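Local structure of dipeptide Epimerase (Enterococcus faecalis V583, 3JVA) at residues A29-V34 with Y45-P50; N127-D132 with P340-G345; E295-G300 with T327-G332; I299-A304 with L319-G324. The protein belongs to the mandelate racemase/muconate lactonizing enzyme family of the enolase type, with an N-terminal domain packed on a barrel-like domain that binds magnesium. All coordinates share one frame; numbering follows the deposited sequence.

Interaction 1: residues A29-V34 with Y45-P50; sequences ADSAIV and YGEGGP
Ser31 and Glu47 meet across a β hairpin of the N-terminal domain, in which strand 29-38 runs antiparallel to strand 43-48 at the margin of a four-stranded sheet. Ala32 with Gly48 and Val34 with Gly46 are hydrogen-bonded pairs, the first closed by a nearly straight bond from Ala32 N to Gly48 O (3.1 Å, 177° at the hydrogen). Ile33 and Glu47 form the non-hydrogen-bonded pair between them. On their face of the sheet, Ile33 CG2 lies 3.8 Å from Gly46 O, and CG of Glu47 stands anti to its backbone N (chi1 178°), 3.5 Å from Ala32 O. The rest of the glutamate runs on extended, and its carboxylate reaches Ser31. There the Ser31 hydroxyl, turned between its own N and carbonyl carbon (chi1 58°), donates to Glu47 OE2 (2.6 Å), which accepts through its anti lone pair. OE2 is also hydrogen-bonded to Thr297 OG1, and OE1 to Gly300 N in the first turn of helix 298-310; three hydrogen bonds thus hold the carboxylate, the latter two tying it to the barrel domain, where the helix start probably favours its negative charge. On the other face, Ala32 and Val34 lie opposite glycines and pack on helix 59-73, Ala32 on Leu63 and Val34 on Ile66. Asp30 turns from the pairing, its OD1 bonded to Ser28 OG. Past the last bridge, the Pro50 ring lies beside the Asp30-Ser31 backbone, with its CD 4.0 Å from Ser31 CA and its CG 3.3 Å from Asp30 O.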
loop_
_atom_site.group_PDB
_atom_site.type_symbol
_atom_site.label_atom_id
_atom_site.label_comp_id
_atom_site.label_asym_id
_atom_site.label_seq_id
_atom_site.Cartn_x
_atom_site.Cartn_y
_atom_site.Cartn_z
ATOM N N ALA B 29 -23.754 -42.714 5.058
ATOM C CA ALA B 29 -22.523 -42.184 4.489
ATOM C C ALA B 29 -22.343 -42.907 3.164
ATOM O O ALA B 29 -21.937 -44.068 3.132
ATOM C CB ALA B 29 -21.352 -42.469 5.405
ATOM N N ASP B 30 -22.670 -42.225 2.073
ATOM C CA ASP B 30 -22.561 -42.824 0.752
ATOM C C ASP B 30 -21.365 -42.241 0.012
ATOM O O ASP B 30 -21.366 -41.069 -0.371
ATOM C CB ASP B 30 -23.861 -42.595 -0.024
ATOM C CG ASP B 30 -25.085 -43.130 0.718
ATOM O OD1 ASP B 30 -24.911 -43.992 1.609
ATOM O OD2 ASP B 30 -26.217 -42.701 0.416
ATOM N N SER B 31 -20.341 -43.067 -0.186
ATOM C CA SER B 31 -19.123 -42.624 -0.849
ATOM C C SER B 31 -18.659 -43.558 -1.954
ATOM O O SER B 31 -19.250 -44.612 -2.198
ATOM C CB SER B 31 -17.998 -42.498 0.176
ATOM O OG SER B 31 -17.785 -43.745 0.825
ATOM N N ALA B 32 -17.581 -43.156 -2.611
ATOM C CA ALA B 32 -16.997 -43.951 -3.676
ATOM C C ALA B 32 -15.739 -44.592 -3.110
ATOM O O ALA B 32 -14.948 -43.923 -2.446
ATOM C CB ALA B 32 -16.649 -43.053 -4.866
ATOM N N ILE B 33 -15.574 -45.891 -3.334
ATOM C CA ILE B 33 -14.381 -46.581 -2.871
ATOM C C ILE B 33 -13.662 -47.122 -4.095
ATOM O O ILE B 33 -14.265 -47.787 -4.938
ATOM C CB ILE B 33 -14.715 -47.737 -1.889
ATOM C CG1 ILE B 33 -15.194 -47.150 -0.558
ATOM C CG2 ILE B 33 -13.482 -48.607 -1.664
ATOM C CD1 ILE B 33 -15.502 -48.180 0.518
ATOM N N VAL B 34 -12.373 -46.815 -4.194
ATOM C CA VAL B 34 -11.569 -47.242 -5.327
ATOM C C VAL B 34 -10.512 -48.250 -4.920
ATOM O O VAL B 34 -9.989 -48.219 -3.803
ATOM C CB VAL B 34 -10.853 -46.040 -5.992
ATOM C CG1 VAL B 34 -10.035 -46.511 -7.196
ATOM C CG2 VAL B 34 -11.874 -45.008 -6.434
ATOM N N TYR B 45 -6.168 -48.888 -1.747
ATOM C CA TYR B 45 -7.533 -48.444 -1.493
ATOM C C TYR B 45 -7.637 -46.937 -1.326
ATOM O O TYR B 45 -6.791 -46.314 -0.695
ATOM C CB TYR B 45 -8.076 -49.119 -0.235
ATOM C CG TYR B 45 -8.197 -50.619 -0.372
ATOM C CD1 TYR B 45 -9.332 -51.197 -0.939
ATOM C CD2 TYR B 45 -7.162 -51.456 0.037
ATOM C CE1 TYR B 45 -9.434 -52.583 -1.095
ATOM C CE2 TYR B 45 -7.252 -52.842 -0.113
ATOM C CZ TYR B 45 -8.389 -53.394 -0.679
ATOM O OH TYR B 45 -8.480 -54.760 -0.816
ATOM N N GLY B 46 -8.692 -46.363 -1.892
ATOM C CA GLY B 46 -8.901 -44.934 -1.779
ATOM C C GLY B 46 -10.382 -44.654 -1.622
ATOM O O GLY B 46 -11.216 -45.523 -1.869
ATOM N N GLU B 47 -10.715 -43.450 -1.180
ATOM C CA GLU B 47 -12.115 -43.092 -1.009
ATOM C C GLU B 47 -12.365 -41.670 -1.468
ATOM O O GLU B 47 -11.528 -40.788 -1.289
ATOM C CB GLU B 47 -12.543 -43.231 0.461
ATOM C CG GLU B 47 -13.998 -42.823 0.710
ATOM C CD GLU B 47 -14.482 -43.144 2.124
ATOM O OE1 GLU B 47 -13.705 -42.938 3.077
ATOM O OE2 GLU B 47 -15.645 -43.584 2.275
ATOM N N GLY B 48 -13.526 -41.475 -2.077
ATOM C CA GLY B 48 -13.932 -40.165 -2.533
ATOM C C GLY B 48 -15.179 -39.869 -1.727
ATOM O O GLY B 48 -16.227 -40.482 -1.946
ATOM N N GLY B 49 -15.054 -38.956 -0.771
ATOM C CA GLY B 49 -16.183 -38.597 0.068
ATOM C C GLY B 49 -16.854 -37.338 -0.442
ATOM O O GLY B 49 -16.280 -36.249 -0.377
ATOM N N PRO B 50 -18.076 -37.457 -0.967
ATOM C CA PRO B 50 -18.791 -36.291 -1.481
ATOM C C PRO B 50 -19.281 -35.404 -0.340
ATOM O O PRO B 50 -19.189 -35.771 0.830
ATOM C CB PRO B 50 -19.933 -36.919 -2.277
ATOM C CG PRO B 50 -20.239 -38.157 -1.482
ATOM C CD PRO B 50 -18.858 -38.692 -1.163
#

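Interaction 2: residues N127-D132 with P340-G345; sequences NQVITD and PLLELG
Val129 and Leu342 lie side by side and point the same way, Val129 CG1 being 4.0 Å from Leu342 CB. Thr131 widens this apolar centre: with OG1 anti to the backbone N (chi1 177°), its methyl CG2 falls between N and the carbonyl carbon, 4.0 Å from Leu342 CG. On the opposite face, Leu341 CD1 lies against the Gln128 side chain, 3.8 Å from its CG and 3.6 Å from the amide carbon CD, and meets Ile130 CG1 at 4.1 Å. The backbones pair as antiparallel strands. Val129 and Leu342 exchange both bonds, Leu342 N reaching Val129 O at 2.8 Å, while Thr131 N meets Pro340 O in the carbonyl plane (2.8 Å). At the polar end, Leu344 N bonds to Asn127 O (3.0 Å), beyond the strands proper. Thr131 OG1 bonds to Asp132 O and also to Leu319 N. Strand 341-343 thus extends the barrel sheet antiparallel to strand 128-134, which also pairs with the parallel strand 157-161 and whose Asp132 bonds to Ala317 of strand 314-317. Helix 298-310 covers the face carrying Val129 and Leu342, meeting Val129 through Ala308 and Leu344 through Ala305 and Ala309, while Tyr119 of helix 118-121 also touches Leu344.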
loop_
_atom_site.group_PDB
_atom_site.type_symbol
_atom_site.label_atom_id
_atom_site.label_comp_id
_atom_site.label_asym_id
_atom_site.label_seq_id
_atom_site.Cartn_x
_atom_site.Cartn_y
_atom_site.Cartn_z
ATOM N N ASN B 127 3.545 -42.062 15.086
ATOM C CA ASN B 127 2.828 -43.217 14.550
ATOM C C ASN B 127 1.419 -43.303 15.127
ATOM O O ASN B 127 0.768 -44.342 15.057
ATOM C CB ASN B 127 3.589 -44.508 14.859
ATOM C CG ASN B 127 3.666 -44.800 16.343
ATOM O OD1 ASN B 127 3.254 -43.991 17.170
ATOM N ND2 ASN B 127 4.206 -45.962 16.688
ATOM N N GLN B 128 0.953 -42.202 15.701
ATOM C CA GLN B 128 -0.381 -42.157 16.284
ATOM C C GLN B 128 -0.854 -40.711 16.319
ATOM O O GLN B 128 -0.054 -39.787 16.163
ATOM C CB GLN B 128 -0.350 -42.725 17.706
ATOM C CG GLN B 128 0.451 -41.875 18.684
ATOM C CD GLN B 128 0.610 -42.531 20.047
ATOM O OE1 GLN B 128 0.965 -41.875 21.022
ATOM N NE2 GLN B 128 0.362 -43.834 20.114
ATOM N N VAL B 129 -2.150 -40.515 16.526
ATOM C CA VAL B 129 -2.696 -39.167 16.588
ATOM C C VAL B 129 -3.970 -39.127 17.426
ATOM O O VAL B 129 -4.776 -40.051 17.398
ATOM C CB VAL B 129 -2.967 -38.618 15.162
ATOM C CG1 VAL B 129 -3.983 -39.485 14.447
ATOM C CG2 VAL B 129 -3.431 -37.170 15.237
ATOM N N ILE B 130 -4.122 -38.057 18.198
ATOM C CA ILE B 130 -5.286 -37.866 19.053
ATOM C C ILE B 130 -6.372 -37.101 18.315
ATOM O O ILE B 130 -6.122 -36.035 17.761
ATOM C CB ILE B 130 -4.919 -37.064 20.319
ATOM C CG1 ILE B 130 -3.903 -37.847 21.154
ATOM C CG2 ILE B 130 -6.180 -36.764 21.130
ATOM C CD1 ILE B 130 -3.311 -37.053 22.302
ATOM N N THR B 131 -7.581 -37.643 18.304
ATOM C CA THR B 131 -8.677 -36.960 17.644
ATOM C C THR B 131 -9.726 -36.507 18.639
ATOM O O THR B 131 -9.841 -37.058 19.738
ATOM C CB THR B 131 -9.386 -37.857 16.606
ATOM O OG1 THR B 131 -10.493 -37.138 16.047
ATOM C CG2 THR B 131 -9.908 -39.139 17.257
ATOM N N ASP B 132 -10.475 -35.478 18.261
ATOM C CA ASP B 132 -11.561 -35.009 19.103
ATOM C C ASP B 132 -12.740 -35.850 18.636
ATOM O O ASP B 132 -12.579 -36.780 17.840
ATOM C CB ASP B 132 -11.871 -33.520 18.850
ATOM C CG ASP B 132 -12.306 -33.234 17.408
ATOM O OD1 ASP B 132 -12.948 -34.101 16.769
ATOM O OD2 ASP B 132 -12.024 -32.120 16.915
ATOM N N PRO B 340 -9.989 -41.814 21.525
ATOM C CA PRO B 340 -9.301 -40.595 21.085
ATOM C C PRO B 340 -7.947 -40.851 20.429
ATOM O O PRO B 340 -7.533 -40.103 19.542
ATOM C CB PRO B 340 -9.174 -39.786 22.375
ATOM C CG PRO B 340 -9.019 -40.865 23.420
ATOM C CD PRO B 340 -10.076 -41.869 22.997
ATOM N N LEU B 341 -7.260 -41.908 20.855
ATOM C CA LEU B 341 -5.953 -42.218 20.303
ATOM C C LEU B 341 -6.002 -43.194 19.133
ATOM O O LEU B 341 -6.361 -44.363 19.289
ATOM C CB LEU B 341 -5.031 -42.773 21.394
ATOM C CG LEU B 341 -3.596 -43.061 20.942
ATOM C CD1 LEU B 341 -2.910 -41.764 20.540
ATOM C CD2 LEU B 341 -2.834 -43.740 22.067
ATOM N N LEU B 342 -5.637 -42.702 17.955
ATOM C CA LEU B 342 -5.620 -43.534 16.767
ATOM C C LEU B 342 -4.184 -44.013 16.571
ATOM O O LEU B 342 -3.311 -43.246 16.152
ATOM C CB LEU B 342 -6.095 -42.722 15.553
ATOM C CG LEU B 342 -7.384 -41.916 15.765
ATOM C CD1 LEU B 342 -7.737 -41.161 14.486
ATOM C CD2 LEU B 342 -8.527 -42.840 16.171
ATOM N N GLU B 343 -3.932 -45.273 16.918
ATOM C CA GLU B 343 -2.599 -45.850 16.776
ATOM C C GLU B 343 -2.579 -46.536 15.420
ATOM O O GLU B 343 -3.400 -47.413 15.151
ATOM C CB GLU B 343 -2.342 -46.850 17.904
ATOM C CG GLU B 343 -2.574 -46.256 19.282
ATOM C CD GLU B 343 -2.189 -47.202 20.403
ATOM O OE1 GLU B 343 -0.981 -47.475 20.569
ATOM O OE2 GLU B 343 -3.097 -47.675 21.114
ATOM N N LEU B 344 -1.633 -46.143 14.572
ATOM C CA LEU B 344 -1.564 -46.664 13.210
ATOM C C LEU B 344 -0.962 -48.044 12.939
ATOM O O LEU B 344 -1.283 -48.667 11.923
ATOM C CB LEU B 344 -0.899 -45.605 12.324
ATOM C CG LEU B 344 -1.665 -44.277 12.429
ATOM C CD1 LEU B 344 -0.980 -43.198 11.620
ATOM C CD2 LEU B 344 -3.094 -44.485 11.952
ATOM N N GLY B 345 -0.102 -48.532 13.821
ATOM C CA GLY B 345 0.468 -49.852 13.604
ATOM C C GLY B 345 1.538 -49.925 12.531
ATOM O O GLY B 345 1.887 -48.917 11.913
#

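Interaction 3: residues E295-G300 with T327-G332; sequences EETTIG and TAPVTG
Thr298 and Val330 slide past each other in opposite directions, bringing methyl against methyl: Thr298 CG2 is 3.6 Å from Val330 CG2. That threonine methyl is anti to its backbone N, its OG1 beside the N (chi1 -52°), which lets CG2 also approach Gly332 O at 3.5 Å. The hydroxyl faces another way, with OG1 3.5 Å from Pro329 CD where the two side chains cross at a slant. Thr297 and the proline ring run past each other in opposite senses; Thr297 OG1 sits 3.6 Å from Pro329 CG, while its hydrogen bond goes to Glu47 OE2 of the N-terminal domain. Ile299 joins from further along, crossing Val330 at about a right angle so that its CD1 ends 4.1 Å from Val330 CG1. Thr297 occupies the N-cap position of helix 298-310, but its side chain makes no capping bond. The contact sets the start of that helix, which follows strand 287-290 after a loop, against the loop entering the short, weakly bonded strand 331-332. Ile352 of strand 352-353 touches both Ile299 and Val330, and Ser11 and Ile13 of strand 3-21 touch Pro329, so both domains contribute. Methyl and ring carbons do most of the touching, threonine oxygens meet proline ring carbons and Gly332 O meets the Thr298 methyl; the fit therefore rests on van der Waals contact, with the hydrogen bonding of Thr297 directed elsewhere.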
loop_
_atom_site.group_PDB
_atom_site.type_symbol
_atom_site.label_atom_id
_atom_site.label_comp_id
_atom_site.label_asym_id
_atom_site.label_seq_id
_atom_site.Cartn_x
_atom_site.Cartn_y
_atom_site.Cartn_z
ATOM N N GLU B 295 -19.752 -37.637 4.919
ATOM C CA GLU B 295 -19.922 -38.843 4.121
ATOM C C GLU B 295 -18.673 -39.632 3.733
ATOM O O GLU B 295 -18.634 -40.239 2.662
ATOM C CB GLU B 295 -20.758 -38.531 2.873
ATOM C CG GLU B 295 -22.140 -37.985 3.222
ATOM C CD GLU B 295 -23.210 -38.346 2.207
ATOM O OE1 GLU B 295 -23.547 -39.549 2.094
ATOM O OE2 GLU B 295 -23.716 -37.427 1.527
ATOM N N GLU B 296 -17.640 -39.611 4.573
ATOM C CA GLU B 296 -16.477 -40.434 4.276
ATOM C C GLU B 296 -16.381 -41.475 5.382
ATOM O O GLU B 296 -17.055 -41.364 6.413
ATOM C CB GLU B 296 -15.180 -39.624 4.143
ATOM C CG GLU B 296 -14.691 -38.872 5.348
ATOM C CD GLU B 296 -13.410 -38.127 5.015
ATOM O OE1 GLU B 296 -12.383 -38.795 4.758
ATOM O OE2 GLU B 296 -13.434 -36.881 4.986
ATOM N N THR B 297 -15.553 -42.486 5.176
ATOM C CA THR B 297 -15.470 -43.557 6.145
ATOM C C THR B 297 -14.052 -44.015 6.465
ATOM O O THR B 297 -13.117 -43.219 6.462
ATOM C CB THR B 297 -16.329 -44.749 5.658
ATOM O OG1 THR B 297 -15.856 -45.199 4.379
ATOM C CG2 THR B 297 -17.785 -44.308 5.491
ATOM N N THR B 298 -13.906 -45.305 6.737
ATOM C CA THR B 298 -12.623 -45.875 7.119
ATOM C C THR B 298 -11.405 -45.491 6.282
ATOM O O THR B 298 -10.382 -45.074 6.826
ATOM C CB THR B 298 -12.721 -47.408 7.178
ATOM O OG1 THR B 298 -13.836 -47.772 8.003
ATOM C CG2 THR B 298 -11.448 -47.999 7.758
ATOM N N ILE B 299 -11.498 -45.632 4.966
ATOM C CA ILE B 299 -10.356 -45.306 4.117
ATOM C C ILE B 299 -9.953 -43.829 4.209
ATOM O O ILE B 299 -8.783 -43.508 4.425
ATOM C CB ILE B 299 -10.644 -45.664 2.656
ATOM C CG1 ILE B 299 -10.914 -47.169 2.544
ATOM C CG2 ILE B 299 -9.457 -45.264 1.783
ATOM C CD1 ILE B 299 -11.444 -47.608 1.190
ATOM N N GLY B 300 -10.920 -42.937 4.045
ATOM C CA GLY B 300 -10.618 -41.519 4.126
ATOM C C GLY B 300 -10.030 -41.131 5.471
ATOM O O GLY B 300 -9.066 -40.364 5.547
ATOM N N THR B 327 -21.478 -49.967 10.596
ATOM C CA THR B 327 -20.639 -51.112 10.281
ATOM C C THR B 327 -19.454 -50.639 9.439
ATOM O O THR B 327 -19.508 -49.565 8.840
ATOM C CB THR B 327 -21.449 -52.209 9.537
ATOM O OG1 THR B 327 -20.711 -53.436 9.549
ATOM C CG2 THR B 327 -21.736 -51.797 8.100
ATOM N N ALA B 328 -18.381 -51.425 9.418
ATOM C CA ALA B 328 -17.180 -51.064 8.670
ATOM C C ALA B 328 -17.246 -51.512 7.215
ATOM O O ALA B 328 -17.541 -52.671 6.924
ATOM C CB ALA B 328 -15.957 -51.666 9.335
ATOM N N PRO B 329 -16.961 -50.593 6.278
ATOM C CA PRO B 329 -16.997 -50.928 4.850
ATOM C C PRO B 329 -15.791 -51.752 4.402
ATOM O O PRO B 329 -15.820 -52.383 3.341
ATOM C CB PRO B 329 -17.056 -49.556 4.177
ATOM C CG PRO B 329 -16.227 -48.698 5.114
ATOM C CD PRO B 329 -16.694 -49.156 6.486
ATOM N N VAL B 330 -14.742 -51.752 5.217
ATOM C CA VAL B 330 -13.516 -52.482 4.914
ATOM C C VAL B 330 -12.911 -53.079 6.181
ATOM O O VAL B 330 -13.423 -52.875 7.280
ATOM C CB VAL B 330 -12.454 -51.557 4.283
ATOM C CG1 VAL B 330 -13.006 -50.907 3.024
ATOM C CG2 VAL B 330 -12.024 -50.504 5.299
ATOM N N THR B 331 -11.813 -53.807 6.014
ATOM C CA THR B 331 -11.114 -54.428 7.137
ATOM C C THR B 331 -9.846 -53.622 7.413
ATOM O O THR B 331 -9.201 -53.142 6.484
ATOM C CB THR B 331 -10.706 -55.889 6.806
ATOM O OG1 THR B 331 -11.879 -56.668 6.543
ATOM C CG2 THR B 331 -9.939 -56.512 7.965
ATOM N N GLY B 332 -9.496 -53.465 8.686
ATOM C CA GLY B 332 -8.292 -52.732 9.034
ATOM C C GLY B 332 -8.454 -51.225 9.097
ATOM O O GLY B 332 -9.566 -50.706 9.016
#

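Interaction 4: residues I299-A304 with L319-G324; sequences IGITAA and LDATFG
Ile301 meets Leu319, Asp320 and Ala321 at their backbone, and the flat groups involved are peptide units: its CD1 lies 3.9 Å from Ala321 N and 4.3 Å from Asp320 N. No ring bridges the two segments, since the Phe323 ring turns instead to Thr131 and Ile133 of strand 128-134. On the helix side, the peptide group following Ala304 has its carbonyl carbon 4.0 Å from Leu319 CD1. Round these planar groups the contact is aliphatic. Ile301 CG1 stands beside the backbone N (chi1 -71°), and with chi2 at -64° CD1 is not extended away from CA; it lies 3.7 Å from Ala321 CB and 4.0 Å from Leu319 CB. Thr322 approaches the same isoleucine through its methyl, CG2 being 4.0 Å from Ile301 CG1, while its OG1 is hydrogen-bonded to Ser335 O. One turn along the helix, Ala304 offers only a methyl, and Leu319 CD2 closes on its CB at 3.6 Å. The small alanine lets the leucine branches come close to the helix backbone. The helix surface so covered is one side of helix 298-310, and the covering chain is the loop after strand 314-317, wound into a 3-10 turn at residues 321-323. Ile290 of strand 287-290 touches both Ala304 and Leu319, so that strand borders the contact between helix and loop. Cys292 and Val334 also touch Ile301, and Ile104 of helix 96-114 packs on Ile299 and Ala303, away from the loop.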
loop_
_atom_site.group_PDB
_atom_site.type_symbol
_atom_site.label_atom_id
_atom_site.label_comp_id
_atom_site.label_asym_id
_atom_site.label_seq_id
_atom_site.Cartn_x
_atom_site.Cartn_y
_atom_site.Cartn_z
ATOM N N ILE B 299 -11.498 -45.632 4.966
ATOM C CA ILE B 299 -10.356 -45.306 4.117
ATOM C C ILE B 299 -9.953 -43.829 4.209
ATOM O O ILE B 299 -8.783 -43.508 4.425
ATOM C CB ILE B 299 -10.644 -45.664 2.656
ATOM C CG1 ILE B 299 -10.914 -47.169 2.544
ATOM C CG2 ILE B 299 -9.457 -45.264 1.783
ATOM C CD1 ILE B 299 -11.444 -47.608 1.190
ATOM N N GLY B 300 -10.920 -42.937 4.045
ATOM C CA GLY B 300 -10.618 -41.519 4.126
ATOM C C GLY B 300 -10.030 -41.131 5.471
ATOM O O GLY B 300 -9.066 -40.364 5.547
ATOM N N ILE B 301 -10.605 -41.668 6.543
ATOM C CA ILE B 301 -10.131 -41.358 7.880
ATOM C C ILE B 301 -8.717 -41.871 8.104
ATOM O O ILE B 301 -7.880 -41.177 8.681
ATOM C CB ILE B 301 -11.057 -41.968 8.961
ATOM C CG1 ILE B 301 -12.393 -41.217 8.988
ATOM C CG2 ILE B 301 -10.369 -41.930 10.315
ATOM C CD1 ILE B 301 -12.270 -39.742 9.400
ATOM N N THR B 302 -8.452 -43.088 7.647
ATOM C CA THR B 302 -7.136 -43.683 7.832
ATOM C C THR B 302 -6.056 -42.902 7.094
ATOM O O THR B 302 -4.981 -42.643 7.645
ATOM C CB THR B 302 -7.152 -45.159 7.384
ATOM O OG1 THR B 302 -8.152 -45.856 8.140
ATOM C CG2 THR B 302 -5.795 -45.817 7.635
ATOM N N ALA B 303 -6.345 -42.505 5.859
ATOM C CA ALA B 303 -5.382 -41.741 5.082
ATOM C C ALA B 303 -5.063 -40.446 5.829
ATOM O O ALA B 303 -3.901 -40.088 6.008
ATOM C CB ALA B 303 -5.949 -41.432 3.694
ATOM N N ALA B 304 -6.105 -39.755 6.279
ATOM C CA ALA B 304 -5.917 -38.502 7.003
ATOM C C ALA B 304 -5.120 -38.693 8.295
ATOM O O ALA B 304 -4.294 -37.851 8.644
ATOM C CB ALA B 304 -7.276 -37.864 7.303
ATOM N N LEU B 319 -11.007 -36.347 13.286
ATOM C CA LEU B 319 -11.205 -37.534 12.451
ATOM C C LEU B 319 -12.041 -38.554 13.209
ATOM O O LEU B 319 -11.537 -39.584 13.646
ATOM C CB LEU B 319 -9.837 -38.128 12.099
ATOM C CG LEU B 319 -8.858 -37.153 11.435
ATOM C CD1 LEU B 319 -7.481 -37.791 11.348
ATOM C CD2 LEU B 319 -9.371 -36.768 10.046
ATOM N N ASP B 320 -13.330 -38.260 13.331
ATOM C CA ASP B 320 -14.257 -39.095 14.086
ATOM C C ASP B 320 -15.326 -39.818 13.273
ATOM O O ASP B 320 -16.231 -40.420 13.845
ATOM C CB ASP B 320 -14.947 -38.216 15.133
ATOM C CG ASP B 320 -15.751 -37.086 14.505
ATOM O OD1 ASP B 320 -15.560 -36.795 13.298
ATOM O OD2 ASP B 320 -16.570 -36.474 15.219
ATOM N N ALA B 321 -15.226 -39.776 11.949
ATOM C CA ALA B 321 -16.241 -40.415 11.115
ATOM C C ALA B 321 -16.483 -41.903 11.389
ATOM O O ALA B 321 -17.629 -42.352 11.355
ATOM C CB ALA B 321 -15.913 -40.204 9.637
ATOM N N THR B 322 -15.434 -42.674 11.665
ATOM C CA THR B 322 -15.647 -44.102 11.900
ATOM C C THR B 322 -16.472 -44.382 13.147
ATOM O O THR B 322 -17.132 -45.421 13.234
ATOM C CB THR B 322 -14.321 -44.904 12.005
ATOM O OG1 THR B 322 -13.606 -44.528 13.189
ATOM C CG2 THR B 322 -13.447 -44.655 10.778
ATOM N N PHE B 323 -16.451 -43.454 14.101
ATOM C CA PHE B 323 -17.197 -43.635 15.346
ATOM C C PHE B 323 -18.707 -43.573 15.157
ATOM O O PHE B 323 -19.460 -44.039 16.014
ATOM C CB PHE B 323 -16.793 -42.577 16.382
ATOM C CG PHE B 323 -15.311 -42.434 16.572
ATOM C CD1 PHE B 323 -14.452 -43.506 16.367
ATOM C CD2 PHE B 323 -14.776 -41.218 16.988
ATOM C CE1 PHE B 323 -13.079 -43.372 16.572
ATOM C CE2 PHE B 323 -13.406 -41.072 17.197
ATOM C CZ PHE B 323 -12.559 -42.147 16.989
ATOM N N GLY B 324 -19.151 -42.992 14.046
ATOM C CA GLY B 324 -20.577 -42.886 13.796
ATOM C C GLY B 324 -21.120 -43.833 12.741
ATOM O O GLY B 324 -22.256 -43.671 12.292
#

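Overall arrangement
From the N terminus, interaction 1 comes first, closing a short hairpin in the N-terminal domain before any other contact begins. Interaction 2 then closes by far the longest loop, bringing strand 341-343 back beside strand 128-134 after the chain has passed round the barrel. Interactions 3 and 4 are nested inside that loop; both start at the N-terminal end of helix 298-310, interaction 3 including the loop just before it, share Ile299 and Gly300, and reach successive parts of the chain after strand 314-317. Interaction 1 touches both of them across the boundary between the domains, whereas interaction 2 touches interaction 4 but stays about 8 Å from interaction 3 at the nearest atoms.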